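Local coordinates for hypothetical protein (Pseudomonas aeruginosa, PDB 2H9F), which probably isomerises methylaconitate, as a member of the PrpF family of methylaconitate isomerases, at residues A[191-196]-A[329-334]; A[253-258]-A[268-273]. One frame throughout, in Å; residues are numbered along the deposited sequence.

Contact 2 (253-258 with 268-273) falls wholly within the 132 residues that separate the two segments of contact 1 (191-196 with 329-334). Their centres lie 21 Å apart and their nearest atoms about 7 Å, so they do not touch, yet neighbouring elements link them. The loop of 191-196 runs on into strand 200-204, against which Ile253 and Ala256 of helix 244-260 pack, and Pro194 touches Met261 just past that helix. Contact 1 is apolar and mostly buried; contact 2 adds a buried arginine. Both lie well away from the chain's centre, at 21 and 25 Å.

Contact 1 of 2, residues A[191-196]-A[329-334]; sequences AIFPTG and AAIPGT
Phe193 and Ile331 meet because both side chains leave the backbone with the first bond beside the N and opposite the carbonyl carbon (chi1 -67° and -68°), and in Ile331 an extended second torsion (chi2 167°) carries CD1 out towards the ring. The two approach from opposite directions. CD1 of Ile331 arrives at the edge of the phenyl ring, close to its plane, 3.8 Å from CE2 of Phe193, while the other branch, Ile331 CG2, sits 4.0 Å from the same CE2. Thr334 comes in across the phenylalanine at roughly a right angle: its methyl CG2 lies 3.8 Å from CZ of Phe193, oblique to the ring. The far end of the phenyl group thus touches three methyls, two from Ile331 and one from Thr334. Within its own segment, CG2 of Ile192 rests on one face of the ring, 3.8 Å above the plane and offset toward the rim, and it also reaches to 4.4 Å from CD1 of Ile331. Trp370 meets the Phe193 ring at a steep angle, and Leu198 touches Phe193, Ile331 and Thr334 alike.

Turns set up both sides. A type I turn starts at Phe193 and ends at Gly196; a type II turn runs from Ile331 to Thr334, with Gly333 at a backbone conformation that suits glycine. Thr334 keeps its polar branch off the apolar surface: OG1 bonds to Ala328 O and Asn337 N, while CG2 packs on the phenylalanine. The arrangement is the N-cap of helix 335-339 directly after a type II turn leaving helix 319-330, joined by a small hydrophobic cluster to the loop between strands 175-180 and 200-204.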
loop_
_atom_site.group_PDB
_atom_site.type_symbol
_atom_site.label_atom_id
_atom_site.label_comp_id
_atom_site.label_asym_id
_atom_site.label_seq_id
_atom_site.Cartn_x
_atom_site.Cartn_y
_atom_site.Cartn_z
ATOM N N ALA A 191 -28.356 1.075 27.370
ATOM C CA ALA A 191 -28.977 -0.247 27.466
ATOM C C ALA A 191 -28.842 -1.037 26.173
ATOM O O ALA A 191 -28.837 -0.470 25.092
ATOM C CB ALA A 191 -30.467 -0.125 27.873
ATOM N N ILE A 192 -28.718 -2.347 26.304
ATOM C CA ILE A 192 -28.691 -3.239 25.163
ATOM C C ILE A 192 -30.017 -3.121 24.398
ATOM O O ILE A 192 -30.031 -3.149 23.192
ATOM C CB ILE A 192 -28.410 -4.703 25.629
ATOM C CG1 ILE A 192 -27.049 -4.787 26.339
ATOM C CG2 ILE A 192 -28.417 -5.699 24.475
ATOM C CD1 ILE A 192 -25.860 -4.320 25.474
ATOM N N PHE A 193 -31.117 -2.957 25.124
ATOM C CA PHE A 193 -32.453 -2.839 24.549
ATOM C C PHE A 193 -33.046 -1.528 24.991
ATOM O O PHE A 193 -33.662 -1.447 26.048
ATOM C CB PHE A 193 -33.325 -3.993 24.996
ATOM C CG PHE A 193 -32.867 -5.313 24.442
ATOM C CD1 PHE A 193 -33.034 -5.591 23.112
ATOM C CD2 PHE A 193 -32.228 -6.247 25.259
ATOM C CE1 PHE A 193 -32.596 -6.806 22.583
ATOM C CE2 PHE A 193 -31.782 -7.427 24.739
ATOM C CZ PHE A 193 -31.963 -7.706 23.407
ATOM N N PRO A 194 -32.824 -0.477 24.199
ATOM C CA PRO A 194 -33.268 0.839 24.638
ATOM C C PRO A 194 -34.766 0.967 24.829
ATOM O O PRO A 194 -35.190 1.808 25.611
ATOM C CB PRO A 194 -32.781 1.776 23.538
ATOM C CG PRO A 194 -32.519 0.907 22.364
ATOM C CD PRO A 194 -32.107 -0.423 22.913
ATOM N N THR A 195 -35.573 0.154 24.148
ATOM C CA THR A 195 -37.021 0.215 24.416
ATOM C C THR A 195 -37.395 -0.566 25.661
ATOM O O THR A 195 -38.504 -0.441 26.138
ATOM C CB THR A 195 -37.851 -0.330 23.261
ATOM O OG1 THR A 195 -37.635 -1.737 23.167
ATOM C CG2 THR A 195 -37.431 0.343 21.964
ATOM N N GLY A 196 -36.483 -1.374 26.185
ATOM C CA GLY A 196 -36.800 -2.281 27.281
ATOM C C GLY A 196 -37.457 -3.583 26.849
ATOM O O GLY A 196 -37.818 -4.390 27.688
ATOM N N ALA A 329 -28.741 -13.079 18.707
ATOM C CA ALA A 329 -29.010 -14.488 18.604
ATOM C C ALA A 329 -28.932 -15.162 19.974
ATOM O O ALA A 329 -29.733 -16.048 20.292
ATOM C CB ALA A 329 -28.064 -15.167 17.611
ATOM N N ALA A 330 -27.986 -14.724 20.794
ATOM C CA ALA A 330 -27.740 -15.345 22.093
ATOM C C ALA A 330 -28.830 -15.030 23.136
ATOM O O ALA A 330 -28.959 -15.745 24.139
ATOM C CB ALA A 330 -26.377 -14.942 22.607
ATOM N N ILE A 331 -29.604 -13.966 22.903
ATOM C CA ILE A 331 -30.569 -13.484 23.883
ATOM C C ILE A 331 -31.926 -14.056 23.479
ATOM O O ILE A 331 -32.506 -13.673 22.468
ATOM C CB ILE A 331 -30.577 -11.942 24.042
ATOM C CG1 ILE A 331 -29.271 -11.469 24.687
ATOM C CG2 ILE A 331 -31.707 -11.459 24.992
ATOM C CD1 ILE A 331 -29.028 -10.004 24.607
ATOM N N PRO A 332 -32.418 -15.019 24.258
ATOM C CA PRO A 332 -33.612 -15.709 23.821
ATOM C C PRO A 332 -34.817 -14.810 23.751
ATOM O O PRO A 332 -35.089 -14.054 24.680
ATOM C CB PRO A 332 -33.795 -16.804 24.871
ATOM C CG PRO A 332 -33.002 -16.418 25.979
ATOM C CD PRO A 332 -31.921 -15.552 25.535
ATOM N N GLY A 333 -35.533 -14.878 22.644
ATOM C CA GLY A 333 -36.746 -14.078 22.463
ATOM C C GLY A 333 -36.622 -12.996 21.409
ATOM O O GLY A 333 -37.634 -12.483 20.940
ATOM N N THR A 334 -35.393 -12.613 21.050
ATOM C CA THR A 334 -35.207 -11.622 19.993
ATOM C C THR A 334 -35.591 -12.252 18.672
ATOM O O THR A 334 -35.654 -13.486 18.533
ATOM C CB THR A 334 -33.750 -11.078 19.889
ATOM O OG1 THR A 334 -32.899 -12.108 19.394
ATOM C CG2 THR A 334 -33.250 -10.569 21.217
#

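Contact 2 of 2, residues A[253-258]-A[268-273]; sequences IRVAGA and EEAATR
Val255 lays its CG2 methyl against the CB of Ala270, a tight 3.5 Å, with CG1 of the valine a little farther from that CB at 4.0 Å. The alanine methyl therefore faces both branches, at the point where the two backbones come closest.

One helical residue earlier, Arg254 supplies the polar half. Its chain runs out extended and then bends at chi3 (72°), which swings the guanidinium to the backbone carbonyl of Arg273. NH2 of Arg254 bonds to O of Arg273 at 3.0 Å and fairly straight (155°), whereas NH1 adds a weak bond of 3.3 Å to the same Arg273 O. The acceptor thus sits at the guanidinium's edge, close to its plane, though the NH2 donor is tilted 29° from the carbonyl plane. Beyond the two segments, NE of Arg254 forms a salt bridge to Glu251 and NH1 bonds to Pro277 O, so NE, NH1 and NH2 all have partners, which probably limits the group's rotation.

The contact joins helix 244-260 to the connection leading into strand 278-283. Chemically, a buried guanidinium is met by a carboxylate and two backbone carbonyls, which probably compensate its positive charge and tie the loop's course to the helix.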
loop_
_atom_site.group_PDB
_atom_site.type_symbol
_atom_site.label_atom_id
_atom_site.label_comp_id
_atom_site.label_asym_id
_atom_site.label_seq_id
_atom_site.Cartn_x
_atom_site.Cartn_y
_atom_site.Cartn_z
ATOM N N ILE A 253 -38.087 2.517 7.505
ATOM C CA ILE A 253 -38.065 1.584 8.628
ATOM C C ILE A 253 -36.897 1.930 9.541
ATOM O O ILE A 253 -37.052 2.007 10.778
ATOM C CB ILE A 253 -37.964 0.120 8.176
ATOM C CG1 ILE A 253 -39.104 -0.232 7.197
ATOM C CG2 ILE A 253 -38.069 -0.785 9.384
ATOM C CD1 ILE A 253 -39.047 -1.586 6.605
ATOM N N ARG A 254 -35.745 2.199 8.929
ATOM C CA ARG A 254 -34.558 2.547 9.685
ATOM C C ARG A 254 -34.838 3.817 10.520
ATOM O O ARG A 254 -34.514 3.872 11.689
ATOM C CB ARG A 254 -33.354 2.756 8.743
ATOM C CG ARG A 254 -31.975 2.730 9.451
ATOM C CD ARG A 254 -30.800 3.100 8.521
ATOM N NE ARG A 254 -30.797 4.526 8.198
ATOM C CZ ARG A 254 -30.288 5.505 8.956
ATOM N NH1 ARG A 254 -29.644 5.278 10.077
ATOM N NH2 ARG A 254 -30.385 6.741 8.540
ATOM N N VAL A 255 -35.477 4.812 9.914
ATOM C CA VAL A 255 -35.791 6.077 10.614
ATOM C C VAL A 255 -36.786 5.881 11.768
ATOM O O VAL A 255 -36.632 6.452 12.859
ATOM C CB VAL A 255 -36.313 7.141 9.583
ATOM C CG1 VAL A 255 -36.824 8.403 10.269
ATOM C CG2 VAL A 255 -35.205 7.496 8.590
ATOM N N ALA A 256 -37.810 5.079 11.518
ATOM C CA ALA A 256 -38.786 4.712 12.536
ATOM C C ALA A 256 -38.096 4.071 13.768
ATOM O O ALA A 256 -38.359 4.461 14.907
ATOM C CB ALA A 256 -39.823 3.779 11.935
ATOM N N GLY A 257 -37.186 3.135 13.528
ATOM C CA GLY A 257 -36.405 2.509 14.610
ATOM C C GLY A 257 -35.476 3.477 15.310
ATOM O O GLY A 257 -35.325 3.417 16.535
ATOM N N ALA A 258 -34.864 4.387 14.549
ATOM C CA ALA A 258 -33.993 5.403 15.149
ATOM C C ALA A 258 -34.766 6.238 16.111
ATOM O O ALA A 258 -34.274 6.584 17.182
ATOM C CB ALA A 258 -33.412 6.299 14.098
ATOM N N GLU A 268 -36.424 14.105 10.291
ATOM C CA GLU A 268 -35.539 14.875 9.412
ATOM C C GLU A 268 -34.078 14.841 9.890
ATOM O O GLU A 268 -33.141 15.016 9.107
ATOM C CB GLU A 268 -36.028 16.335 9.315
ATOM C CG GLU A 268 -37.432 16.517 8.665
ATOM C CD GLU A 268 -38.607 16.397 9.658
ATOM O OE1 GLU A 268 -38.542 16.997 10.761
ATOM O OE2 GLU A 268 -39.605 15.714 9.324
ATOM N N GLU A 269 -33.906 14.637 11.188
ATOM C CA GLU A 269 -32.597 14.422 11.798
ATOM C C GLU A 269 -31.851 13.215 11.195
ATOM O O GLU A 269 -30.620 13.132 11.245
ATOM C CB GLU A 269 -32.830 14.179 13.286
ATOM C CG GLU A 269 -31.687 14.473 14.218
ATOM C CD GLU A 269 -32.193 14.943 15.580
ATOM O OE1 GLU A 269 -32.885 15.992 15.621
ATOM O OE2 GLU A 269 -31.903 14.264 16.598
ATOM N N ALA A 270 -32.614 12.274 10.646
ATOM C CA ALA A 270 -32.060 11.050 10.063
ATOM C C ALA A 270 -31.361 11.319 8.728
ATOM O O ALA A 270 -30.441 10.592 8.347
ATOM C CB ALA A 270 -33.152 10.012 9.893
ATOM N N ALA A 271 -31.778 12.368 8.020
ATOM C CA ALA A 271 -31.083 12.774 6.791
ATOM C C ALA A 271 -29.576 12.942 7.027
ATOM O O ALA A 271 -28.767 12.639 6.151
ATOM C CB ALA A 271 -31.687 14.085 6.206
ATOM N N THR A 272 -29.210 13.415 8.215
ATOM C CA THR A 272 -27.824 13.703 8.530
ATOM C C THR A 272 -27.314 12.731 9.596
ATOM O O THR A 272 -26.380 13.031 10.320
ATOM C CB THR A 272 -27.692 15.161 9.001
ATOM O OG1 THR A 272 -28.325 15.305 10.275
ATOM C CG2 THR A 272 -28.352 16.123 7.995
ATOM N N ARG A 273 -27.942 11.567 9.701
ATOM C CA ARG A 273 -27.458 10.502 10.575
ATOM C C ARG A 273 -27.680 9.173 9.880
ATOM O O ARG A 273 -28.583 8.417 10.213
ATOM C CB ARG A 273 -28.161 10.533 11.930
ATOM C CG ARG A 273 -27.502 9.601 12.968
ATOM C CD ARG A 273 -28.524 8.984 13.948
ATOM N NE ARG A 273 -27.889 8.141 14.974
ATOM C CZ ARG A 273 -27.267 8.607 16.060
ATOM N NH1 ARG A 273 -27.177 9.913 16.292
ATOM N NH2 ARG A 273 -26.724 7.760 16.929
#